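Local coordinates for distal tail protein (Bacillus phage spp1, PDB 2X8K), which forms a hexameric ring with a wide channel at the distal tip of the phage tail and stays there after DNA ejection, at the interface of chains A and B and the interface of chains A and C. Coordinates in Å, arbitrary orientation; residue numbers count along the deposited sequence, not the author numbering. Chains: chain A/B/C, Hypothetical protein 19.1.

Contact 1 and contact 2 lie about 42 Å apart between their C-alpha centres. Chain A meets chain B at contact 1 and chain C at contact 2. Contact 1 mixes salt bridges with apolar packing and joins unlike surfaces, strands 37-41 and 50-55 of one copy against strands 104-114 and 122-130 of the next. Contact 2 is largely apolar and two-fold symmetric. Strand 122-130 serves both, with B:Tyr129 near its end in contact 1 and A:Lys123 near its start in contact 2. The protein is a homohexamer and the assembly holds twelve copies. Contact 1 may join neighbours within a ring, contact 2 two rings, perhaps only in the crystal.

Contact 1: the interface of chains A and B. Residues chain A 38, 40, 49-51, 54; chain B 92, 108-110, 129, 131.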
loop_
_atom_site.group_PDB
_atom_site.type_symbol
_atom_site.label_atom_id
_atom_site.label_comp_id
_atom_site.label_asym_id
_atom_site.label_seq_id
_atom_site.Cartn_x
_atom_site.Cartn_y
_atom_site.Cartn_z
ATOM N N MET A 38 1.172 36.943 3.082
ATOM C CA MET A 38 0.068 37.853 3.325
ATOM C C MET A 38 -0.371 37.788 4.767
ATOM O O MET A 38 -0.607 36.694 5.289
ATOM C CB MET A 38 -1.122 37.474 2.454
ATOM C CG MET A 38 -0.996 37.955 1.074
ATOM S SD MET A 38 -2.547 37.749 0.205
ATOM C CE MET A 38 -1.941 37.918 -1.455
ATOM N N LYS A 40 -3.209 38.059 7.149
ATOM C CA LYS A 40 -4.670 38.045 7.127
ATOM C C LYS A 40 -5.214 38.271 8.522
ATOM O O LYS A 40 -4.687 37.695 9.471
ATOM C CB LYS A 40 -5.202 36.715 6.587
ATOM C CG LYS A 40 -5.092 36.543 5.082
ATOM C CD LYS A 40 -4.303 35.280 4.811
ATOM C CE LYS A 40 -4.466 34.705 3.443
ATOM N NZ LYS A 40 -3.870 33.350 3.381
ATOM N N GLY A 49 -12.134 38.194 5.247
ATOM C CA GLY A 49 -10.880 38.498 5.904
ATOM C C GLY A 49 -10.292 39.769 5.321
ATOM O O GLY A 49 -10.803 40.314 4.329
ATOM N N VAL A 50 -9.228 40.270 5.954
ATOM C CA VAL A 50 -8.575 41.497 5.516
ATOM C C VAL A 50 -7.077 41.311 5.402
ATOM O O VAL A 50 -6.444 40.927 6.387
ATOM C CB VAL A 50 -8.960 42.692 6.421
ATOM C CG1 VAL A 50 -7.993 43.861 6.257
ATOM C CG2 VAL A 50 -10.381 43.137 6.130
ATOM N N ILE A 51 -6.511 41.584 4.201
ATOM C CA ILE A 51 -5.071 41.541 3.993
ATOM C C ILE A 51 -4.527 42.778 4.689
ATOM O O ILE A 51 -5.022 43.891 4.472
ATOM C CB ILE A 51 -4.656 41.412 2.507
ATOM C CG1 ILE A 51 -5.223 40.103 1.917
ATOM C CG2 ILE A 51 -3.133 41.413 2.376
ATOM C CD1 ILE A 51 -5.647 40.176 0.507
ATOM N N GLU A 54 1.663 42.441 3.006
ATOM C CA GLU A 54 2.010 41.654 1.826
ATOM C C GLU A 54 3.502 41.825 1.574
ATOM O O GLU A 54 3.976 42.953 1.476
ATOM C CB GLU A 54 1.206 42.142 0.618
ATOM C CG GLU A 54 0.500 41.061 -0.161
ATOM C CD GLU A 54 -0.065 41.538 -1.480
ATOM O OE1 GLU A 54 0.731 41.908 -2.375
ATOM O OE2 GLU A 54 -1.307 41.517 -1.625
ATOM N N ASP B 92 -6.716 44.023 -4.536
ATOM C CA ASP B 92 -7.717 43.041 -4.991
ATOM C C ASP B 92 -8.064 43.361 -6.446
ATOM O O ASP B 92 -8.017 44.525 -6.861
ATOM C CB ASP B 92 -8.965 43.038 -4.096
ATOM C CG ASP B 92 -9.042 41.947 -3.046
ATOM O OD1 ASP B 92 -10.163 41.694 -2.532
ATOM O OD2 ASP B 92 -7.991 41.345 -2.727
ATOM N N ARG B 108 -6.755 38.400 -5.091
ATOM C CA ARG B 108 -5.423 38.461 -5.639
ATOM C C ARG B 108 -4.699 37.193 -5.432
ATOM O O ARG B 108 -4.960 36.518 -4.443
ATOM C CB ARG B 108 -4.625 39.654 -5.113
ATOM C CG ARG B 108 -4.273 39.660 -3.645
ATOM C CD ARG B 108 -4.905 40.895 -3.082
ATOM N NE ARG B 108 -3.999 41.785 -2.352
ATOM C CZ ARG B 108 -4.412 42.859 -1.679
ATOM N NH1 ARG B 108 -5.699 43.173 -1.640
ATOM N NH2 ARG B 108 -3.539 43.628 -1.044
ATOM N N TYR B 109 -3.784 36.857 -6.366
ATOM C CA TYR B 109 -2.951 35.657 -6.290
ATOM C C TYR B 109 -2.202 35.623 -4.952
ATOM O O TYR B 109 -1.745 36.669 -4.488
ATOM C CB TYR B 109 -1.975 35.624 -7.495
ATOM C CG TYR B 109 -0.825 34.670 -7.308
ATOM C CD1 TYR B 109 -0.995 33.302 -7.483
ATOM C CD2 TYR B 109 0.409 35.123 -6.863
ATOM C CE1 TYR B 109 0.046 32.409 -7.237
ATOM C CE2 TYR B 109 1.447 34.245 -6.591
ATOM C CZ TYR B 109 1.270 32.889 -6.796
ATOM O OH TYR B 109 2.322 32.030 -6.595
ATOM N N GLU B 110 -2.059 34.447 -4.346
ATOM C CA GLU B 110 -1.367 34.367 -3.067
ATOM C C GLU B 110 -0.131 33.482 -3.090
ATOM O O GLU B 110 0.924 33.911 -2.667
ATOM C CB GLU B 110 -2.321 33.896 -1.972
ATOM C CG GLU B 110 -1.741 34.204 -0.617
ATOM C CD GLU B 110 -2.300 33.469 0.568
ATOM O OE1 GLU B 110 -3.310 32.743 0.413
ATOM O OE2 GLU B 110 -1.728 33.644 1.669
ATOM N N TYR B 129 -6.567 34.504 -3.268
ATOM C CA TYR B 129 -7.268 34.873 -2.043
ATOM C C TYR B 129 -8.224 35.976 -2.269
ATOM O O TYR B 129 -7.830 37.033 -2.756
ATOM C CB TYR B 129 -6.266 35.275 -0.955
ATOM C CG TYR B 129 -6.891 35.575 0.388
ATOM C CD1 TYR B 129 -7.405 34.556 1.187
ATOM C CD2 TYR B 129 -6.910 36.866 0.896
ATOM C CE1 TYR B 129 -7.955 34.824 2.440
ATOM C CE2 TYR B 129 -7.459 37.147 2.152
ATOM C CZ TYR B 129 -7.978 36.121 2.923
ATOM O OH TYR B 129 -8.514 36.384 4.164
ATOM N N GLN B 131 -10.684 38.495 -0.220
ATOM C CA GLN B 131 -11.129 39.157 1.019
ATOM C C GLN B 131 -12.661 39.086 1.108
ATOM O O GLN B 131 -13.205 38.645 2.120
ATOM C CB GLN B 131 -10.659 40.618 1.046
ATOM C CG GLN B 131 -9.255 40.755 1.568
ATOM C CD GLN B 131 -8.724 42.146 1.467
ATOM O OE1 GLN B 131 -8.110 42.651 2.410
ATOM N NE2 GLN B 131 -8.880 42.778 0.300
#
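This is a heterologous interface between two copies of the tail protein, of the kind that can close a ring, and it probably links neighbours in the hexamer. Two salt bridges flank an apolar centre. B:Arg108 starts from the crowded position between backbone N and carbonyl carbon (chi1 66°) and bends twice. Its guanidinium meets A:Glu54 side-on, with B:Arg108 NE 2.8 Å from carboxylate oxygen OE2. NH2 donates to the same oxygen, so two bonds grip one atom. That oxygen lies in the guanidinium plane, but the carboxylate is turned 77° against it. Within chain B, B:Asp92 OD2 accepts from B:Arg108 NH1 at 3.1 Å and helps fix the guanidinium. The two carboxylates probably balance its charge between them. A:Ile51 CD1 caps one guanidinium face near its rim. A:Ile51 CD1 also touches the edge of the B:Tyr129 ring, 3.6 Å from its CD2. A:Lys40 reaches toward the B:Tyr129 ring, its CE over the centre of one face, 3.6 Å from the centroid. The chain bends at chi2 (124°), and its tip meets B:Glu110, with A:Lys40 NZ 2.8 Å from OE2, from above the carboxylate plane. A:Met38 runs extended beyond CG and crosses obliquely, its CE 3.6 Å from B:Arg108 CG. B:Gln131 reads the backbone. The amide oxygen B:Gln131 OE1 accepts from A:Ile51 N at 2.6 Å, in the carbonyl plane and on a lone pair. In the fold, strands 37-41 and 50-55 of chain A lie over strands 104-114 and 122-130 of chain B, with B:Gln131 just past the latter.

Contact 2: the interface of chains A and C. Residues chain A 24, 26, 66, 121, 123; chain C 24-26, 66, 121, 123.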
loop_
_atom_site.group_PDB
_atom_site.type_symbol
_atom_site.label_atom_id
_atom_site.label_comp_id
_atom_site.label_asym_id
_atom_site.label_seq_id
_atom_site.Cartn_x
_atom_site.Cartn_y
_atom_site.Cartn_z
ATOM N N LEU A 24 26.029 15.837 -10.215
ATOM C CA LEU A 24 25.166 15.794 -11.375
ATOM C C LEU A 24 23.782 16.275 -10.968
ATOM O O LEU A 24 23.211 15.749 -10.024
ATOM C CB LEU A 24 25.140 14.320 -11.812
ATOM C CG LEU A 24 24.948 14.002 -13.285
ATOM C CD1 LEU A 24 23.492 13.830 -13.626
ATOM C CD2 LEU A 24 25.634 15.004 -14.198
ATOM N N GLN A 26 19.884 16.569 -11.053
ATOM C CA GLN A 26 18.623 15.909 -11.434
ATOM C C GLN A 26 17.613 16.985 -11.730
ATOM O O GLN A 26 17.083 17.026 -12.830
ATOM C CB GLN A 26 18.052 15.104 -10.269
ATOM C CG GLN A 26 18.668 13.754 -10.034
ATOM C CD GLN A 26 17.622 12.782 -9.560
ATOM O OE1 GLN A 26 16.581 12.561 -10.211
ATOM N NE2 GLN A 26 17.898 12.155 -8.434
ATOM N N ILE A 66 23.271 14.250 -7.760
ATOM C CA ILE A 66 23.889 12.949 -7.587
ATOM C C ILE A 66 25.378 13.224 -7.494
ATOM O O ILE A 66 25.966 13.770 -8.433
ATOM C CB ILE A 66 23.532 11.951 -8.709
ATOM C CG1 ILE A 66 22.119 11.462 -8.510
ATOM C CG2 ILE A 66 24.492 10.759 -8.712
ATOM C CD1 ILE A 66 21.520 10.929 -9.714
ATOM N N PHE A 121 23.742 4.799 -6.164
ATOM C CA PHE A 121 24.519 5.945 -5.683
ATOM C C PHE A 121 23.836 7.044 -4.856
ATOM O O PHE A 121 22.696 6.927 -4.432
ATOM C CB PHE A 121 25.322 6.577 -6.813
ATOM C CG PHE A 121 24.542 6.775 -8.065
ATOM C CD1 PHE A 121 23.167 6.784 -8.041
ATOM C CD2 PHE A 121 25.184 6.951 -9.271
ATOM C CE1 PHE A 121 22.449 6.965 -9.199
ATOM C CE2 PHE A 121 24.468 7.132 -10.427
ATOM C CZ PHE A 121 23.103 7.134 -10.392
ATOM N N LYS A 123 22.299 10.313 -3.841
ATOM C CA LYS A 123 21.366 11.398 -4.135
ATOM C C LYS A 123 21.319 12.342 -2.942
ATOM O O LYS A 123 21.312 11.886 -1.798
ATOM C CB LYS A 123 19.979 10.869 -4.506
ATOM C CG LYS A 123 19.971 9.954 -5.727
ATOM C CD LYS A 123 18.542 9.616 -6.194
ATOM C CE LYS A 123 18.513 8.918 -7.543
ATOM N NZ LYS A 123 17.208 9.113 -8.231
ATOM N N LEU C 24 25.686 7.533 -17.635
ATOM C CA LEU C 24 26.214 7.441 -16.287
ATOM C C LEU C 24 25.712 6.147 -15.662
ATOM O O LEU C 24 24.511 5.902 -15.650
ATOM C CB LEU C 24 25.656 8.659 -15.527
ATOM C CG LEU C 24 26.490 9.269 -14.412
ATOM C CD1 LEU C 24 26.155 8.663 -13.092
ATOM C CD2 LEU C 24 27.992 9.261 -14.725
ATOM N N VAL C 25 26.611 5.301 -15.168
ATOM C CA VAL C 25 26.232 3.990 -14.630
ATOM C C VAL C 25 25.876 3.982 -13.154
ATOM O O VAL C 25 26.749 4.206 -12.315
ATOM C CB VAL C 25 27.261 2.901 -14.992
ATOM C CG1 VAL C 25 26.845 1.561 -14.433
ATOM C CG2 VAL C 25 27.434 2.808 -16.490
ATOM N N GLN C 26 24.597 3.681 -12.842
ATOM C CA GLN C 26 24.055 3.528 -11.489
ATOM C C GLN C 26 24.569 2.221 -10.922
ATOM O O GLN C 26 25.201 2.231 -9.870
ATOM C CB GLN C 26 22.536 3.419 -11.515
ATOM C CG GLN C 26 21.762 4.705 -11.661
ATOM C CD GLN C 26 20.440 4.612 -10.922
ATOM O OE1 GLN C 26 20.337 3.960 -9.879
ATOM N NE2 GLN C 26 19.409 5.324 -11.404
ATOM N N ILE C 66 22.000 6.329 -16.577
ATOM C CA ILE C 66 21.336 7.609 -16.700
ATOM C C ILE C 66 21.946 8.255 -17.917
ATOM O O ILE C 66 23.147 8.494 -17.956
ATOM C CB ILE C 66 21.458 8.486 -15.428
ATOM C CG1 ILE C 66 20.514 7.968 -14.358
ATOM C CG2 ILE C 66 21.147 9.946 -15.735
ATOM C CD1 ILE C 66 20.886 8.365 -13.039
ATOM N N PHE C 121 16.724 14.042 -16.404
ATOM C CA PHE C 121 17.568 12.924 -16.829
ATOM C C PHE C 121 16.765 11.613 -17.009
ATOM O O PHE C 121 15.762 11.378 -16.317
ATOM C CB PHE C 121 18.852 12.793 -15.991
ATOM C CG PHE C 121 18.781 12.219 -14.590
ATOM C CD1 PHE C 121 17.939 11.146 -14.298
ATOM C CD2 PHE C 121 19.671 12.639 -13.608
ATOM C CE1 PHE C 121 17.916 10.578 -13.028
ATOM C CE2 PHE C 121 19.678 12.042 -12.352
ATOM C CZ PHE C 121 18.795 11.018 -12.067
ATOM N N LYS C 123 16.585 7.515 -17.025
ATOM C CA LYS C 123 17.017 6.221 -16.493
ATOM C C LYS C 123 16.677 5.087 -17.447
ATOM O O LYS C 123 15.579 5.064 -17.990
ATOM C CB LYS C 123 16.412 5.976 -15.112
ATOM C CG LYS C 123 16.824 7.007 -14.053
ATOM C CD LYS C 123 16.402 6.585 -12.642
ATOM C CE LYS C 123 17.035 7.427 -11.554
ATOM N NZ LYS C 123 17.184 6.675 -10.275
#
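Strands 23-25, 59-67 and 122-130 of chain A meet the same strands of chain C, together with the loop residues Gln26 and Phe121 that follow or precede them. The two-fold relation gives each contact a twin. Each Phe121 reaches across to the partner's Leu24, Gln26 and Ile66. Both phenylalanines put CG in the crowded position between backbone N and carbonyl carbon, with chi1 46° in A:Phe121 and 76° in C:Phe121, so the twins match only roughly. The A:Phe121 ring lies between chains. C:Gln26 CA stands over the rim of one face, and its own A:Ile66 CG2 covers the centre of the other. A:Phe121 CE2 is 3.5 Å from C:Leu24 CD1, and A:Phe121 CZ is 3.7 Å from C:Ile66 CD1. On the other side, C:Phe121 CE2 meets A:Ile66 CD1 at 3.4 Å, while C:Ile66 CG2 lies over the rim of one of its ring faces. The A:Gln26 chain bends at chi2, and its amide plane is turned 17° from that of the C:Phe121 ring. At one edge, close to the two-fold axis, A:Lys123 and C:Lys123 extend tip to tip, their NZ atoms 3.2 Å apart. If both amines were charged they would repel, which might favour loss of a proton from one. The two phenylalanines lose the most surface in the patch. In the fold, it lies where Phe121 leads into strand 122-130, beside the ends of strands 23-25 and 59-67.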